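Local coordinates for protein lysyl oxidase (Pichia pastoris, PDB 1W7C) that acts as a copper- and topaquinone-dependent lysyl oxidase, probably turning primary amines, including lysine side chains, into aldehydes, at residues Y54-E59 and G95-L100. Numbering follows the deposited sequence.
Sequences YVLWIE and GYFEEL
L56 and F97 sit on two strands that run in the same direction without a direct backbone bond, their CA atoms 9.1 Å apart, because strand 82-89 lies between them and pairs antiparallel with both. Both methyls of L56 meet the CD2-CE2 edge of F97: L56 CD1 lies near the ring plane, 3.6 Å from F97 CE2, while L56 CD2 is 3.7 Å from the same carbon. The leucine CG stands anti to its carbonyl carbon (chi1 -75°), directing the forked apolar end at the phenylalanine, and the two side chains cross at about a right angle. F97 suits this buried spot by offering a broad apolar ring, which also meets Y88 of the middle strand edge-to-face; L56 packs on Y88 too. With an alanine at L56, the CE2 edge of F97 would probably lose its leucine partner and a gap would open beside Y88. In this N2 domain of a copper amine oxidase, L56 and W57 form a classic beta bulge opposite V86, which lets two successive apolar residues point to one face of the sheet; the other face, through V55 and I58, packs on helix 26-39. Y54 suits the margin of the cluster: its OH comes 4.5 Å from F97 CZ, yet is hydrogen-bonded to D135, whose loop also touches F97. Farther along, R84 of the middle strand forms salt bridges to both E59 and E99.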
loop_
_atom_site.group_PDB
_atom_site.type_symbol
_atom_site.label_atom_id
_atom_site.label_comp_id
_atom_site.label_asym_id
_atom_site.label_seq_id
_atom_site.Cartn_x
_atom_site.Cartn_y
_atom_site.Cartn_z
ATOM N N TYR A 54 -5.428 39.740 -24.616
ATOM C CA TYR A 54 -5.518 38.450 -25.288
ATOM C C TYR A 54 -6.180 37.417 -24.407
ATOM O O TYR A 54 -6.177 37.526 -23.198
ATOM C CB TYR A 54 -4.157 37.949 -25.741
ATOM C CG TYR A 54 -3.093 37.883 -24.666
ATOM C CD1 TYR A 54 -2.913 36.750 -23.905
ATOM C CD2 TYR A 54 -2.254 38.958 -24.442
ATOM C CE1 TYR A 54 -1.918 36.683 -22.936
ATOM C CE2 TYR A 54 -1.257 38.926 -23.454
ATOM C CZ TYR A 54 -1.088 37.784 -22.720
ATOM O OH TYR A 54 -0.097 37.776 -21.763
ATOM N N VAL A 55 -6.761 36.406 -25.037
ATOM C CA VAL A 55 -7.469 35.375 -24.298
ATOM C C VAL A 55 -6.533 34.201 -23.948
ATOM O O VAL A 55 -5.844 33.648 -24.823
ATOM C CB VAL A 55 -8.687 34.861 -25.123
ATOM C CG1 VAL A 55 -9.455 33.753 -24.387
ATOM C CG2 VAL A 55 -9.629 36.011 -25.440
ATOM N N LEU A 56 -6.554 33.788 -22.690
ATOM C CA LEU A 56 -5.793 32.598 -22.283
ATOM C C LEU A 56 -6.618 31.319 -22.317
ATOM O O LEU A 56 -6.251 30.362 -22.989
ATOM C CB LEU A 56 -5.192 32.750 -20.873
ATOM C CG LEU A 56 -3.984 33.626 -20.684
ATOM C CD1 LEU A 56 -4.414 35.074 -20.608
ATOM C CD2 LEU A 56 -3.246 33.196 -19.406
ATOM N N TRP A 57 -7.706 31.331 -21.540
ATOM C CA TRP A 57 -8.467 30.126 -21.218
ATOM C C TRP A 57 -9.966 30.349 -21.394
ATOM O O TRP A 57 -10.469 31.457 -21.162
ATOM C CB TRP A 57 -8.184 29.707 -19.775
ATOM C CG TRP A 57 -6.777 29.283 -19.561
ATOM C CD1 TRP A 57 -5.986 28.564 -20.424
ATOM C CD2 TRP A 57 -5.959 29.596 -18.436
ATOM N NE1 TRP A 57 -4.737 28.395 -19.882
ATOM C CE2 TRP A 57 -4.699 29.007 -18.657
ATOM C CE3 TRP A 57 -6.170 30.304 -17.237
ATOM C CZ2 TRP A 57 -3.639 29.129 -17.749
ATOM C CZ3 TRP A 57 -5.116 30.421 -16.331
ATOM C CH2 TRP A 57 -3.869 29.833 -16.591
ATOM N N ILE A 58 -10.644 29.301 -21.854
ATOM C CA ILE A 58 -12.093 29.246 -21.977
ATOM C C ILE A 58 -12.528 27.827 -21.627
ATOM O O ILE A 58 -12.157 26.891 -22.329
ATOM C CB ILE A 58 -12.579 29.555 -23.414
ATOM C CG1 ILE A 58 -12.125 30.938 -23.873
ATOM C CG2 ILE A 58 -14.094 29.430 -23.455
ATOM C CD1 ILE A 58 -12.429 31.239 -25.340
ATOM N N GLU A 59 -13.243 27.690 -20.512
ATOM C CA GLU A 59 -13.638 26.371 -20.036
ATOM C C GLU A 59 -14.997 26.385 -19.353
ATOM O O GLU A 59 -15.547 27.437 -19.048
ATOM C CB GLU A 59 -12.592 25.786 -19.089
ATOM C CG GLU A 59 -12.505 26.517 -17.770
ATOM C CD GLU A 59 -11.782 25.746 -16.674
ATOM O OE1 GLU A 59 -11.384 24.580 -16.889
ATOM O OE2 GLU A 59 -11.651 26.344 -15.584
ATOM N N GLY A 95 -1.497 46.454 -16.284
ATOM C CA GLY A 95 -1.967 45.191 -16.796
ATOM C C GLY A 95 -2.446 44.262 -15.709
ATOM O O GLY A 95 -1.992 44.331 -14.563
ATOM N N TYR A 96 -3.383 43.399 -16.083
ATOM C CA TYR A 96 -3.890 42.379 -15.175
ATOM C C TYR A 96 -4.554 41.292 -15.976
ATOM O O TYR A 96 -4.979 41.529 -17.100
ATOM C CB TYR A 96 -4.889 43.001 -14.178
ATOM C CG TYR A 96 -6.016 43.754 -14.834
ATOM C CD1 TYR A 96 -7.183 43.100 -15.216
ATOM C CD2 TYR A 96 -5.912 45.102 -15.097
ATOM C CE1 TYR A 96 -8.218 43.784 -15.836
ATOM C CE2 TYR A 96 -6.927 45.785 -15.721
ATOM C CZ TYR A 96 -8.084 45.131 -16.086
ATOM O OH TYR A 96 -9.097 45.819 -16.713
ATOM N N PHE A 97 -4.638 40.104 -15.394
ATOM C CA PHE A 97 -5.505 39.056 -15.908
ATOM C C PHE A 97 -6.857 39.195 -15.228
ATOM O O PHE A 97 -6.915 39.503 -14.038
ATOM C CB PHE A 97 -4.914 37.657 -15.617
ATOM C CG PHE A 97 -3.577 37.421 -16.242
ATOM C CD1 PHE A 97 -2.418 37.941 -15.679
ATOM C CD2 PHE A 97 -3.484 36.716 -17.436
ATOM C CE1 PHE A 97 -1.202 37.745 -16.310
ATOM C CE2 PHE A 97 -2.275 36.484 -18.030
ATOM C CZ PHE A 97 -1.139 37.025 -17.484
ATOM N N GLU A 98 -7.941 38.962 -15.962
ATOM C CA GLU A 98 -9.246 38.954 -15.351
ATOM C C GLU A 98 -10.017 37.709 -15.736
ATOM O O GLU A 98 -10.021 37.287 -16.898
ATOM C CB GLU A 98 -10.055 40.224 -15.648
ATOM C CG GLU A 98 -11.290 40.327 -14.721
ATOM C CD GLU A 98 -11.976 41.668 -14.722
ATOM O OE1 GLU A 98 -11.773 42.444 -15.677
ATOM O OE2 GLU A 98 -12.786 41.907 -13.783
ATOM N N GLU A 99 -10.668 37.125 -14.732
ATOM C CA GLU A 99 -11.574 36.019 -14.943
ATOM C C GLU A 99 -12.961 36.616 -15.191
ATOM O O GLU A 99 -13.417 37.508 -14.434
ATOM C CB GLU A 99 -11.563 35.108 -13.701
ATOM C CG GLU A 99 -10.166 34.645 -13.324
ATOM C CD GLU A 99 -10.123 33.584 -12.243
ATOM O OE1 GLU A 99 -10.565 32.443 -12.533
ATOM O OE2 GLU A 99 -9.668 33.922 -11.145
ATOM N N LEU A 100 -13.605 36.112 -16.239
ATOM C CA LEU A 100 -14.891 36.562 -16.695
ATOM C C LEU A 100 -15.803 35.361 -16.933
ATOM O O LEU A 100 -15.382 34.357 -17.480
ATOM C CB LEU A 100 -14.749 37.357 -18.012
ATOM C CG LEU A 100 -13.805 38.572 -17.968
ATOM C CD1 LEU A 100 -13.612 39.070 -19.393
ATOM C CD2 LEU A 100 -14.300 39.668 -17.076
#